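Local coordinates for protein ancestral D-type dye decolorizing peroxidase (PDB 7ANV) that probably uses its haem to reduce hydrogen peroxide while oxidising dyes and other substrates, as dye-decolorizing peroxidases do, at residues A[35-45]-A[479-488]; A[223-234]-A[395-403]. All coordinates share one frame; numbering follows the deposited sequence.

Contact 1 (A[35-45]-A[479-488])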
loop_
_atom_site.group_PDB
_atom_site.type_symbol
_atom_site.label_atom_id
_atom_site.label_comp_id
_atom_site.label_asym_id
_atom_site.label_seq_id
_atom_site.Cartn_x
_atom_site.Cartn_y
_atom_site.Cartn_z
ATOM N N ARG A 35 -20.216 -21.291 4.931
ATOM C CA ARG A 35 -19.204 -22.318 4.609
ATOM C C ARG A 35 -19.684 -23.116 3.392
ATOM O O ARG A 35 -18.831 -23.486 2.568
ATOM C CB ARG A 35 -18.860 -23.161 5.836
ATOM C CG ARG A 35 -18.242 -22.373 6.981
ATOM C CD ARG A 35 -17.799 -23.267 8.134
ATOM N NE ARG A 35 -16.635 -24.062 7.747
ATOM C CZ ARG A 35 -16.342 -25.301 8.177
ATOM N NH1 ARG A 35 -17.121 -25.944 9.044
ATOM N NH2 ARG A 35 -15.256 -25.908 7.719
ATOM N N LYS A 36 -20.987 -23.350 3.235
ATOM C CA LYS A 36 -21.543 -24.073 2.054
ATOM C C LYS A 36 -21.408 -23.190 0.828
ATOM O O LYS A 36 -20.949 -23.696 -0.222
ATOM C CB LYS A 36 -23.032 -24.392 2.237
ATOM C CG LYS A 36 -23.295 -25.450 3.284
ATOM C CD LYS A 36 -22.543 -26.735 2.995
ATOM C CE LYS A 36 -23.100 -27.921 3.751
ATOM N NZ LYS A 36 -22.042 -28.917 4.032
ATOM N N HIS A 37 -21.797 -21.916 0.957
ATOM C CA HIS A 37 -21.723 -20.912 -0.133
ATOM C C HIS A 37 -20.293 -20.763 -0.641
ATOM O O HIS A 37 -20.083 -20.685 -1.865
ATOM C CB HIS A 37 -22.279 -19.570 0.337
ATOM C CG HIS A 37 -23.749 -19.615 0.588
ATOM N ND1 HIS A 37 -24.420 -18.603 1.258
ATOM C CD2 HIS A 37 -24.682 -20.540 0.243
ATOM C CE1 HIS A 37 -25.702 -18.922 1.299
ATOM N NE2 HIS A 37 -25.892 -20.092 0.690
ATOM N N LEU A 38 -19.333 -20.741 0.278
ATOM C CA LEU A 38 -17.907 -20.549 -0.066
ATOM C C LEU A 38 -17.428 -21.643 -1.016
ATOM O O LEU A 38 -16.605 -21.344 -1.892
ATOM C CB LEU A 38 -17.082 -20.527 1.215
ATOM C CG LEU A 38 -15.618 -20.171 1.020
ATOM C CD1 LEU A 38 -15.461 -18.760 0.484
ATOM C CD2 LEU A 38 -14.858 -20.322 2.323
ATOM N N LYS A 39 -17.985 -22.847 -0.943
ATOM C CA LYS A 39 -17.624 -23.955 -1.865
ATOM C C LYS A 39 -17.881 -23.528 -3.324
ATOM O O LYS A 39 -17.091 -23.885 -4.213
ATOM C CB LYS A 39 -18.387 -25.221 -1.498
ATOM C CG LYS A 39 -17.750 -26.482 -2.042
ATOM C CD LYS A 39 -18.403 -27.805 -1.638
ATOM C CE LYS A 39 -17.409 -28.940 -1.828
ATOM N NZ LYS A 39 -18.021 -30.291 -1.717
ATOM N N GLN A 40 -18.951 -22.770 -3.552
ATOM C CA GLN A 40 -19.357 -22.284 -4.887
ATOM C C GLN A 40 -18.533 -21.054 -5.282
ATOM O O GLN A 40 -18.380 -20.835 -6.488
ATOM C CB GLN A 40 -20.859 -22.011 -4.896
ATOM C CG GLN A 40 -21.662 -23.192 -4.371
ATOM C CD GLN A 40 -21.428 -24.404 -5.229
ATOM O OE1 GLN A 40 -21.397 -24.301 -6.455
ATOM N NE2 GLN A 40 -21.231 -25.554 -4.596
ATOM N N LEU A 41 -17.961 -20.315 -4.331
ATOM C CA LEU A 41 -17.084 -19.168 -4.686
ATOM C C LEU A 41 -15.718 -19.677 -5.160
ATOM O O LEU A 41 -15.089 -19.015 -5.969
ATOM C CB LEU A 41 -16.929 -18.221 -3.499
ATOM C CG LEU A 41 -16.072 -16.989 -3.780
ATOM C CD1 LEU A 41 -16.772 -16.053 -4.750
ATOM C CD2 LEU A 41 -15.699 -16.253 -2.490
ATOM N N ILE A 42 -15.227 -20.767 -4.601
ATOM C CA ILE A 42 -13.818 -21.193 -4.836
ATOM C C ILE A 42 -13.471 -21.242 -6.325
ATOM O O ILE A 42 -12.396 -20.771 -6.710
ATOM C CB ILE A 42 -13.484 -22.466 -4.049
ATOM C CG1 ILE A 42 -13.459 -22.095 -2.564
ATOM C CG2 ILE A 42 -12.141 -23.025 -4.491
ATOM C CD1 ILE A 42 -13.387 -23.253 -1.619
ATOM N N PRO A 43 -14.305 -21.806 -7.227
ATOM C CA PRO A 43 -13.970 -21.804 -8.653
ATOM C C PRO A 43 -13.800 -20.413 -9.272
ATOM O O PRO A 43 -13.207 -20.330 -10.295
ATOM C CB PRO A 43 -15.189 -22.459 -9.331
ATOM C CG PRO A 43 -15.807 -23.308 -8.226
ATOM C CD PRO A 43 -15.545 -22.552 -6.942
ATOM N N LEU A 44 -14.310 -19.360 -8.651
ATOM C CA LEU A 44 -14.234 -17.960 -9.164
ATOM C C LEU A 44 -12.939 -17.316 -8.686
ATOM O O LEU A 44 -12.604 -16.238 -9.213
ATOM C CB LEU A 44 -15.410 -17.124 -8.664
ATOM C CG LEU A 44 -16.732 -17.284 -9.417
ATOM C CD1 LEU A 44 -17.257 -18.680 -9.320
ATOM C CD2 LEU A 44 -17.758 -16.309 -8.892
ATOM N N ILE A 45 -12.266 -17.898 -7.694
ATOM C CA ILE A 45 -11.098 -17.221 -7.054
ATOM C C ILE A 45 -9.937 -17.301 -8.052
ATOM O O ILE A 45 -9.567 -18.396 -8.465
ATOM C CB ILE A 45 -10.725 -17.812 -5.680
ATOM C CG1 ILE A 45 -11.851 -17.665 -4.660
ATOM C CG2 ILE A 45 -9.425 -17.182 -5.153
ATOM C CD1 ILE A 45 -12.192 -16.240 -4.323
ATOM N N ILE A 479 -5.812 -21.577 -1.785
ATOM C CA ILE A 479 -6.962 -22.280 -2.386
ATOM C C ILE A 479 -7.220 -23.557 -1.590
ATOM O O ILE A 479 -8.374 -23.807 -1.235
ATOM C CB ILE A 479 -6.726 -22.571 -3.875
ATOM C CG1 ILE A 479 -6.429 -21.266 -4.617
ATOM C CG2 ILE A 479 -7.935 -23.297 -4.444
ATOM C CD1 ILE A 479 -7.515 -20.234 -4.519
ATOM N N SER A 480 -6.183 -24.320 -1.280
ATOM C CA SER A 480 -6.386 -25.592 -0.539
ATOM C C SER A 480 -6.962 -25.284 0.847
ATOM O O SER A 480 -7.820 -26.055 1.314
ATOM C CB SER A 480 -5.123 -26.392 -0.508
ATOM O OG SER A 480 -4.182 -25.751 0.243
ATOM N N ALA A 481 -6.578 -24.179 1.483
ATOM C CA ALA A 481 -7.146 -23.798 2.800
ATOM C C ALA A 481 -8.640 -23.454 2.648
ATOM O O ALA A 481 -9.467 -23.913 3.484
ATOM C CB ALA A 481 -6.396 -22.676 3.431
ATOM N N LEU A 482 -8.986 -22.670 1.625
ATOM C CA LEU A 482 -10.392 -22.333 1.322
ATOM C C LEU A 482 -11.198 -23.635 1.158
ATOM O O LEU A 482 -12.272 -23.730 1.765
ATOM C CB LEU A 482 -10.465 -21.469 0.067
ATOM C CG LEU A 482 -9.945 -20.044 0.220
ATOM C CD1 LEU A 482 -10.067 -19.314 -1.103
ATOM C CD2 LEU A 482 -10.667 -19.263 1.327
ATOM N N LYS A 483 -10.669 -24.632 0.443
ATOM C CA LYS A 483 -11.384 -25.897 0.135
ATOM C C LYS A 483 -11.493 -26.772 1.383
ATOM O O LYS A 483 -12.589 -27.336 1.616
ATOM C CB LYS A 483 -10.644 -26.689 -0.938
ATOM C CG LYS A 483 -10.823 -26.168 -2.345
ATOM C CD LYS A 483 -9.956 -26.873 -3.370
ATOM C CE LYS A 483 -10.261 -26.435 -4.783
ATOM N NZ LYS A 483 -9.453 -27.182 -5.770
ATOM N N ASP A 484 -10.386 -26.948 2.104
ATOM C CA ASP A 484 -10.230 -28.036 3.104
ATOM C C ASP A 484 -10.516 -27.503 4.500
ATOM O O ASP A 484 -10.905 -28.298 5.333
ATOM C CB ASP A 484 -8.868 -28.728 2.975
ATOM C CG ASP A 484 -8.680 -29.312 1.586
ATOM O OD1 ASP A 484 -9.696 -29.614 0.930
ATOM O OD2 ASP A 484 -7.512 -29.401 1.132
ATOM N N THR A 485 -10.448 -26.198 4.748
ATOM C CA THR A 485 -10.682 -25.665 6.112
ATOM C C THR A 485 -11.877 -24.701 6.160
ATOM O O THR A 485 -12.661 -24.789 7.135
ATOM C CB THR A 485 -9.417 -24.991 6.641
ATOM O OG1 THR A 485 -8.419 -26.027 6.717
ATOM C CG2 THR A 485 -9.666 -24.303 7.958
ATOM N N PHE A 486 -11.963 -23.727 5.249
ATOM C CA PHE A 486 -12.971 -22.646 5.344
ATOM C C PHE A 486 -14.331 -23.150 4.845
ATOM O O PHE A 486 -15.340 -22.864 5.513
ATOM C CB PHE A 486 -12.514 -21.396 4.598
ATOM C CG PHE A 486 -11.425 -20.655 5.295
ATOM C CD1 PHE A 486 -10.135 -21.175 5.373
ATOM C CD2 PHE A 486 -11.676 -19.421 5.865
ATOM C CE1 PHE A 486 -9.130 -20.483 6.023
ATOM C CE2 PHE A 486 -10.663 -18.739 6.518
ATOM C CZ PHE A 486 -9.403 -19.276 6.615
ATOM N N ALA A 487 -14.349 -23.839 3.706
ATOM C CA ALA A 487 -15.571 -24.314 3.037
ATOM C C ALA A 487 -16.079 -25.573 3.739
ATOM O O ALA A 487 -15.309 -26.242 4.431
ATOM C CB ALA A 487 -15.298 -24.581 1.576
ATOM N N ALA A 488 -17.355 -25.854 3.561
ATOM C CA ALA A 488 -18.073 -27.027 4.115
ATOM C C ALA A 488 -18.861 -27.699 2.985
ATOM O O ALA A 488 -19.154 -27.075 1.939
ATOM C CB ALA A 488 -19.004 -26.574 5.213
ATOM O OXT ALA A 488 -19.214 -28.881 3.119
#

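Contact 2 (A[223-234]-A[395-403]). With SO4 (sulfate ion), chain F.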
loop_
_atom_site.group_PDB
_atom_site.type_symbol
_atom_site.label_atom_id
_atom_site.label_comp_id
_atom_site.label_asym_id
_atom_site.label_seq_id
_atom_site.Cartn_x
_atom_site.Cartn_y
_atom_site.Cartn_z
ATOM N N GLY A 223 8.756 -16.500 1.972
ATOM C CA GLY A 223 8.107 -16.421 3.290
ATOM C C GLY A 223 8.084 -15.024 3.883
ATOM O O GLY A 223 7.475 -14.821 4.931
ATOM N N VAL A 224 8.704 -14.039 3.251
ATOM C CA VAL A 224 8.425 -12.638 3.616
ATOM C C VAL A 224 6.970 -12.294 3.247
ATOM O O VAL A 224 6.422 -11.374 3.845
ATOM C CB VAL A 224 9.435 -11.719 2.938
ATOM C CG1 VAL A 224 9.065 -10.267 3.079
ATOM C CG2 VAL A 224 10.826 -11.976 3.484
ATOM N N ILE A 225 6.417 -12.957 2.240
ATOM C CA ILE A 225 5.075 -12.621 1.670
ATOM C C ILE A 225 4.093 -13.735 2.035
ATOM O O ILE A 225 2.949 -13.438 2.428
ATOM C CB ILE A 225 5.159 -12.385 0.150
ATOM C CG1 ILE A 225 6.139 -11.255 -0.159
ATOM C CG2 ILE A 225 3.759 -12.097 -0.403
ATOM C CD1 ILE A 225 5.812 -9.953 0.516
ATOM N N LEU A 226 4.521 -14.987 1.918
ATOM C CA LEU A 226 3.647 -16.170 2.080
ATOM C C LEU A 226 3.913 -16.881 3.398
ATOM O O LEU A 226 5.078 -17.257 3.671
ATOM C CB LEU A 226 3.902 -17.133 0.934
ATOM C CG LEU A 226 3.550 -16.633 -0.462
ATOM C CD1 LEU A 226 4.051 -17.678 -1.476
ATOM C CD2 LEU A 226 2.070 -16.354 -0.628
ATOM N N VAL A 227 2.875 -17.020 4.209
ATOM C CA VAL A 227 2.997 -17.703 5.521
ATOM C C VAL A 227 3.450 -19.143 5.236
ATOM O O VAL A 227 3.033 -19.745 4.238
ATOM C CB VAL A 227 1.674 -17.617 6.307
ATOM C CG1 VAL A 227 1.699 -18.489 7.536
ATOM C CG2 VAL A 227 1.359 -16.194 6.691
ATOM N N GLY A 228 4.411 -19.629 6.001
ATOM C CA GLY A 228 4.822 -21.037 5.961
ATOM C C GLY A 228 5.866 -21.338 4.915
ATOM O O GLY A 228 6.264 -22.486 4.840
ATOM N N ARG A 229 6.325 -20.356 4.156
ATOM C CA ARG A 229 7.395 -20.564 3.165
ATOM C C ARG A 229 8.723 -20.076 3.748
ATOM O O ARG A 229 8.754 -19.378 4.786
ATOM C CB ARG A 229 7.025 -19.880 1.852
ATOM C CG ARG A 229 5.932 -20.593 1.077
ATOM C CD ARG A 229 6.324 -21.949 0.499
ATOM N NE ARG A 229 5.253 -22.347 -0.399
ATOM C CZ ARG A 229 5.353 -23.182 -1.416
ATOM N NH1 ARG A 229 6.519 -23.746 -1.707
ATOM N NH2 ARG A 229 4.276 -23.458 -2.134
ATOM N N ASP A 230 9.808 -20.476 3.093
ATOM C CA ASP A 230 11.196 -20.138 3.495
ATOM C C ASP A 230 11.298 -18.636 3.736
ATOM O O ASP A 230 11.011 -17.825 2.821
ATOM C CB ASP A 230 12.179 -20.593 2.415
ATOM C CG ASP A 230 13.643 -20.323 2.750
ATOM O OD1 ASP A 230 14.043 -20.594 3.894
ATOM O OD2 ASP A 230 14.358 -19.796 1.865
ATOM N N GLY A 231 11.710 -18.257 4.937
ATOM C CA GLY A 231 11.913 -16.853 5.294
ATOM C C GLY A 231 10.770 -16.306 6.139
ATOM O O GLY A 231 10.854 -15.121 6.498
ATOM N N ASP A 232 9.745 -17.115 6.411
ATOM C CA ASP A 232 8.629 -16.750 7.322
ATOM C C ASP A 232 9.121 -17.035 8.732
ATOM O O ASP A 232 9.036 -18.213 9.169
ATOM C CB ASP A 232 7.331 -17.518 7.058
ATOM C CG ASP A 232 6.245 -17.260 8.107
ATOM O OD1 ASP A 232 6.369 -16.267 8.872
ATOM O OD2 ASP A 232 5.297 -18.063 8.178
ATOM N N SER A 233 9.594 -15.991 9.393
ATOM C CA SER A 233 10.130 -16.027 10.774
ATOM C C SER A 233 8.959 -15.936 11.755
ATOM O O SER A 233 8.775 -14.860 12.345
ATOM C CB SER A 233 11.152 -14.927 10.969
ATOM O OG SER A 233 12.384 -15.267 10.341
ATOM N N VAL A 234 8.170 -17.021 11.810
ATOM C CA VAL A 234 7.102 -17.379 12.799
ATOM C C VAL A 234 6.807 -18.876 12.586
ATOM O O VAL A 234 6.265 -19.514 13.510
ATOM C CB VAL A 234 5.811 -16.544 12.651
ATOM C CG1 VAL A 234 4.695 -17.065 13.547
ATOM C CG2 VAL A 234 6.028 -15.056 12.907
ATOM N N VAL A 395 -3.442 -1.167 -0.250
ATOM C CA VAL A 395 -3.440 -2.612 0.079
ATOM C C VAL A 395 -1.996 -3.074 0.071
ATOM O O VAL A 395 -1.305 -2.812 -0.927
ATOM C CB VAL A 395 -4.327 -3.427 -0.883
ATOM C CG1 VAL A 395 -4.139 -4.949 -0.755
ATOM C CG2 VAL A 395 -5.793 -3.079 -0.699
ATOM N N CYS A 396 -1.572 -3.804 1.085
ATOM C CA CYS A 396 -0.270 -4.458 0.989
ATOM C C CYS A 396 -0.376 -5.853 1.571
ATOM O O CYS A 396 -1.245 -6.096 2.431
ATOM C CB CYS A 396 0.832 -3.580 1.557
ATOM S SG CYS A 396 0.865 -3.481 3.364
ATOM N N TYR A 397 0.514 -6.702 1.083
ATOM C CA TYR A 397 0.635 -8.117 1.495
ATOM C C TYR A 397 2.004 -8.351 2.137
ATOM O O TYR A 397 3.023 -7.814 1.689
ATOM C CB TYR A 397 0.429 -9.036 0.292
ATOM C CG TYR A 397 -0.952 -8.956 -0.296
ATOM C CD1 TYR A 397 -1.996 -9.658 0.291
ATOM C CD2 TYR A 397 -1.232 -8.136 -1.384
ATOM C CE1 TYR A 397 -3.273 -9.655 -0.249
ATOM C CE2 TYR A 397 -2.533 -8.069 -1.888
ATOM C CZ TYR A 397 -3.538 -8.835 -1.321
ATOM O OH TYR A 397 -4.814 -8.788 -1.809
ATOM N N GLN A 398 2.014 -9.247 3.117
ATOM C CA GLN A 398 3.202 -9.654 3.890
ATOM C C GLN A 398 2.824 -10.870 4.701
ATOM O O GLN A 398 1.643 -11.056 5.033
ATOM C CB GLN A 398 3.699 -8.528 4.813
ATOM C CG GLN A 398 2.700 -8.028 5.853
ATOM C CD GLN A 398 1.930 -6.798 5.435
ATOM O OE1 GLN A 398 2.417 -5.674 5.537
ATOM N NE2 GLN A 398 0.731 -6.996 4.936
ATOM N N SER A 399 3.815 -11.645 5.103
ATOM C CA SER A 399 3.576 -12.795 5.992
ATOM C C SER A 399 3.455 -12.327 7.436
ATOM O O SER A 399 2.989 -13.115 8.234
ATOM C CB SER A 399 4.675 -13.803 5.893
ATOM O OG SER A 399 5.928 -13.221 6.253
ATOM N N ASN A 400 3.954 -11.134 7.750
ATOM C CA ASN A 400 4.053 -10.660 9.145
ATOM C C ASN A 400 3.724 -9.169 9.194
ATOM O O ASN A 400 4.563 -8.342 8.767
ATOM C CB ASN A 400 5.471 -10.975 9.600
ATOM C CG ASN A 400 5.649 -10.852 11.081
ATOM O OD1 ASN A 400 5.440 -9.765 11.630
ATOM N ND2 ASN A 400 6.036 -11.956 11.708
ATOM N N ILE A 401 2.542 -8.830 9.705
ATOM C CA ILE A 401 2.071 -7.413 9.680
ATOM C C ILE A 401 3.035 -6.566 10.522
ATOM O O ILE A 401 3.364 -5.426 10.119
ATOM C CB ILE A 401 0.608 -7.315 10.149
ATOM C CG1 ILE A 401 -0.362 -7.969 9.153
ATOM C CG2 ILE A 401 0.221 -5.860 10.377
ATOM C CD1 ILE A 401 -1.756 -7.926 9.611
ATOM N N GLU A 402 3.535 -7.131 11.628
ATOM C CA GLU A 402 4.452 -6.400 12.554
ATOM C C GLU A 402 5.739 -6.029 11.845
ATOM O O GLU A 402 6.304 -4.977 12.119
ATOM C CB GLU A 402 4.769 -7.279 13.763
ATOM C CG GLU A 402 3.576 -7.310 14.699
ATOM C CD GLU A 402 2.503 -8.378 14.543
ATOM O OE1 GLU A 402 1.765 -8.593 15.568
ATOM O OE2 GLU A 402 2.376 -8.974 13.439
ATOM N N ASN A 403 6.199 -6.878 10.952
ATOM C CA ASN A 403 7.501 -6.687 10.280
ATOM C C ASN A 403 7.374 -5.770 9.068
ATOM O O ASN A 403 8.386 -5.147 8.695
ATOM C CB ASN A 403 8.103 -8.012 9.813
ATOM C CG ASN A 403 8.643 -8.849 10.941
ATOM O OD1 ASN A 403 8.784 -8.359 12.054
ATOM N ND2 ASN A 403 8.945 -10.112 10.665
HETATM S S SO4 F . 9.725 -23.445 0.919
HETATM O O1 SO4 F . 9.668 -22.094 0.405
HETATM O O2 SO4 F . 11.086 -23.927 0.844
HETATM O O3 SO4 F . 8.879 -24.288 0.126
HETATM O O4 SO4 F . 9.311 -23.479 2.282
HETATM O O HOH W 1 6.516 -10.126 6.302
#

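Contact 1 (A[35-45]-A[479-488])
The C-terminal helix 479-486 packs against helix 31-41, which belongs to the ferredoxin-like N-terminal half of the peroxidase, and Arg35 grips the point where that last helix ends. The short axes run roughly antiparallel, 149° apart and 9.9 Å at closest approach. The guanidinium of Arg35 takes two carbonyls that helix 479-486 leaves over at its end: NE reaches Phe486 O at 2.8 Å, nearly within the guanidinium plane, and NH2 reaches Thr485 O at 2.9 Å, tilted from it. A bend at chi3 (70°) turns the group back to these oxygens, while Ala488 CB lies over the centre of one guanidinium face. In return Arg35 O accepts from Ala488 N at 3.0 Å, and the final carboxylate is held by a salt bridge from Lys36 NZ to Ala488 OXT, also 3.0 Å.

Away from this polar end, toward the N-terminus of helix 479-486, the interface is aliphatic. Leu38 CD2 sits against Phe486 CB at 3.4 Å. Ile42 and Leu482 lie alongside each other, pointing opposite ways, with Ile42 CD1 3.8 Å from Leu482 CB. Farther along, Ile45 CG2 meets Ile479 CD1 at 3.7 Å. Leu38 and Ile45 also touch strand 78-84, and the Phe486 ring meets Phe84. A wider pi-type turn at 482-486 precedes the tail. The contact is a C-terminal helix docked onto the alpha/beta N-terminal half of the DyP fold.

Contact 2 (A[223-234]-A[395-403])
Ser399 carries its OG between its own backbone N and carbonyl carbon (chi1 60°), which sets the hydroxyl beside its amide so that both face the carbonyls of Gly223 and Val224. OG donates to Gly223 O at 2.6 Å, tilted 21° from the carbonyl plane, and Ser399 N donates to Val224 O at 2.9 Å with an almost straight N-H (165°), from above that carbonyl's plane. One serine just past strand 391-398 thus holds two consecutive loop carbonyls. A water donates to Val224 O and weakly accepts from Asn400 N, joining the two segments a second time.

Two aliphatic groups add to these bonds: Ile225 CD1 reaches Tyr397 O at 3.7 Å, and Val227 CG2 lies 3.8 Å from Ser399 O. The loop keeps its shape through two type II turns, 226-229 and 229-232, and through Asp232 OD2, which accepts from Gly228 N at 2.8 Å on its anti side and also pairs with Arg239.

At the junction of the two turns, Arg229 and Asp230 meet a sulfate, probably from the crystallisation liquor: Arg229 NH1 bonds to O3 (3.0 Å) and Asp230 N to O1 (3.1 Å). Arg229 also forms a salt bridge to Asp245 through NE and donates from NH1 to Pro2 O. Replacing Arg229 by an alanine removes the guanidinium, which would probably cost Asp245 its salt bridge, Pro2 O its donor and the sulfate one of its bonds.

The Tyr397 hydroxyl bonds to Asp11, while Gln398 bonds to backbone, NE2 to Phe248 O and OE1 from Phe405 N. Val227 pairs by backbone with Asp245 and Gly246 and touches Phe475 of strand 466-476, setting the loop against one end of the C-terminal antiparallel sheet, where strand 391-398 lies between 366-372 and 247-256.

Contact 2 is nested in the chain inside the long loop closed by contact 1: residues 35-45 and 479-488 bring together parts near both ends of the sequence, and everything in 223-234 and 395-403 lies between them. The centre of contact 1 is about 27 Å from the centre of the chain, that of contact 2 about 15 Å; the two centres are about 23 Å apart. Their nearest atoms are about 9 Å apart, so they do not touch. In contact 2 the Gln398 side chain comes to about 8 Å from the haem. Strand 466-476 links the two contacts, touching Val227 and leading into helix 479-486.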